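Local coordinates for protein dephospho-CoA kinase (Legionella pneumophila subsp. pneumophila, PDB 4TTR) that probably catalyses the last step of coenzyme A biosynthesis, the ATP-dependent phosphorylation of the 3'-hydroxyl of dephospho-CoA, at residues T22-S27 / L143-L148. Sequence-based numbering, arbitrary orientation.
Sequences TGNIAS and LVIAPL. With BU2 (1,3-butanediol), chain B.
T22 and G23 end their strand alongside L143 and V144 as parallel neighbours in the central sheet, and two backbone hydrogen bonds to V144 join the segments. V144 N gives a nearly straight bond to T22 O at 2.8 Å (165°), and N24 N reaches V144 O at 3.0 Å, nearly in line with the carbonyl (174°), just where the 22-27 chain leaves the sheet. It then curls through a type II turn, N24 to S27, while 143-148 runs on toward helix 148-159.

T22 and L143 share one face of the sheet. T22 OG1 sits between its own N and carbonyl carbon (chi1 63°), 3.6 Å from L143 CB, and hydrogen-bonds to L142 O. L143 CD1 reaches T22 OG1 and also G23 CA, 3.7 Å away.

Past the end of strand 18-23, the carboxamide of N24 meets the still-extended I145 obliquely, ND2 3.5 Å from I145 CB and OD1 near I145 CA. On the other side of the sheet from T22, S27 drops back toward strand 140-145: its CB is 3.1 Å from V144 O, V144 CG1 touches its CB and O, and OG turns back to N24 O in a weak bond within the turn. A146 CB closes the far end against A26 O, 3.7 Å away.

G23 CA lies 3.1 Å from V144 O, and S27 OG fills the side where a side chain would point, consistent with the first glycine of a Walker A P-loop. V144 O thus accepts the backbone N-H of N24 amid close carbon contacts, R154 and N189 take A26 O and S27 O, and A26 and S27 contribute to the pocket holding 1,3-butanediol, at the predicted ATP site.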
loop_
_atom_site.group_PDB
_atom_site.type_symbol
_atom_site.label_atom_id
_atom_site.label_comp_id
_atom_site.label_asym_id
_atom_site.label_seq_id
_atom_site.Cartn_x
_atom_site.Cartn_y
_atom_site.Cartn_z
ATOM N N THR A 22 2.463 5.038 1.435
ATOM C CA THR A 22 1.202 4.629 2.038
ATOM C C THR A 22 0.102 5.581 1.603
ATOM O O THR A 22 0.370 6.676 1.119
ATOM C CB THR A 22 1.274 4.617 3.579
ATOM O OG1 THR A 22 1.531 5.940 4.069
ATOM C CG2 THR A 22 2.364 3.691 4.054
ATOM N N GLY A 23 -1.142 5.163 1.780
ATOM C CA GLY A 23 -2.260 6.023 1.457
ATOM C C GLY A 23 -3.535 5.539 2.101
ATOM O O GLY A 23 -3.720 4.336 2.287
ATOM N N ASN A 24 -4.417 6.472 2.449
ATOM C CA ASN A 24 -5.712 6.085 2.970
ATOM C C ASN A 24 -6.589 5.639 1.808
ATOM O O ASN A 24 -6.112 5.420 0.696
ATOM C CB ASN A 24 -6.366 7.219 3.788
ATOM C CG ASN A 24 -6.720 8.450 2.957
ATOM O OD1 ASN A 24 -6.609 8.461 1.737
ATOM N ND2 ASN A 24 -7.169 9.499 3.637
ATOM N N ILE A 25 -7.878 5.522 2.064
ATOM C CA ILE A 25 -8.766 4.844 1.144
ATOM C C ILE A 25 -9.104 5.771 -0.020
ATOM O O ILE A 25 -9.453 6.936 0.184
ATOM C CB ILE A 25 -10.030 4.364 1.889
ATOM C CG1 ILE A 25 -9.636 3.302 2.922
ATOM C CG2 ILE A 25 -11.049 3.768 0.935
ATOM C CD1 ILE A 25 -8.964 3.837 4.209
ATOM N N ALA A 26 -8.960 5.250 -1.236
ATOM C CA ALA A 26 -9.211 6.022 -2.449
ATOM C C ALA A 26 -8.378 7.301 -2.467
ATOM O O ALA A 26 -8.856 8.360 -2.868
ATOM C CB ALA A 26 -10.688 6.351 -2.566
ATOM N N SER A 27 -7.131 7.188 -2.023
ATOM C CA SER A 27 -6.239 8.338 -1.891
ATOM C C SER A 27 -5.645 8.791 -3.216
ATOM O O SER A 27 -5.311 9.959 -3.376
ATOM C CB SER A 27 -5.098 8.002 -0.934
ATOM O OG SER A 27 -4.329 6.924 -1.432
ATOM N N LEU A 143 2.669 9.531 2.978
ATOM C CA LEU A 143 1.264 9.190 3.143
ATOM C C LEU A 143 0.409 10.025 2.198
ATOM O O LEU A 143 0.406 11.252 2.274
ATOM C CB LEU A 143 0.837 9.405 4.594
ATOM C CG LEU A 143 -0.662 9.394 4.898
ATOM C CD1 LEU A 143 -1.315 8.104 4.423
ATOM C CD2 LEU A 143 -0.871 9.592 6.388
ATOM N N VAL A 144 -0.298 9.353 1.298
ATOM C CA VAL A 144 -1.191 10.027 0.361
ATOM C C VAL A 144 -2.609 10.010 0.905
ATOM O O VAL A 144 -3.124 8.955 1.263
ATOM C CB VAL A 144 -1.169 9.360 -1.023
ATOM C CG1 VAL A 144 -2.025 10.148 -2.012
ATOM C CG2 VAL A 144 0.260 9.241 -1.527
ATOM N N ILE A 145 -3.236 11.181 0.974
ATOM C CA ILE A 145 -4.610 11.269 1.442
ATOM C C ILE A 145 -5.463 12.083 0.482
ATOM O O ILE A 145 -4.961 12.944 -0.238
ATOM C CB ILE A 145 -4.698 11.891 2.856
ATOM C CG1 ILE A 145 -4.158 13.324 2.873
ATOM C CG2 ILE A 145 -3.932 11.043 3.853
ATOM C CD1 ILE A 145 -4.825 14.188 3.903
ATOM N N ALA A 146 -6.756 11.792 0.480
ATOM C CA ALA A 146 -7.712 12.535 -0.325
ATOM C C ALA A 146 -8.844 12.998 0.576
ATOM O O ALA A 146 -9.243 12.274 1.490
ATOM C CB ALA A 146 -8.239 11.677 -1.456
ATOM N N PRO A 147 -9.363 14.210 0.336
ATOM C CA PRO A 147 -10.467 14.665 1.187
ATOM C C PRO A 147 -11.704 13.774 1.057
ATOM O O PRO A 147 -11.868 13.081 0.050
ATOM C CB PRO A 147 -10.746 16.088 0.683
ATOM C CG PRO A 147 -10.163 16.146 -0.680
ATOM C CD PRO A 147 -8.995 15.209 -0.681
ATOM N N LEU A 148 -12.547 13.803 2.085
ATOM C CA LEU A 148 -13.729 12.952 2.179
ATOM C C LEU A 148 -14.572 12.968 0.905
ATOM O O LEU A 148 -14.943 11.913 0.392
ATOM C CB LEU A 148 -14.562 13.392 3.387
ATOM C CG LEU A 148 -16.021 12.949 3.531
ATOM C CD1 LEU A 148 -16.189 11.455 3.382
ATOM C CD2 LEU A 148 -16.546 13.397 4.884
HETATM C C1 BU2 B . -5.486 5.130 -7.023
HETATM O O1 BU2 B . -6.611 5.421 -7.824
HETATM C C2 BU2 B . -5.656 3.791 -6.338
HETATM C C3 BU2 B . -5.479 3.976 -4.846
HETATM O O3 BU2 B . -6.675 4.493 -4.308
HETATM C C4 BU2 B . -5.158 2.645 -4.206
#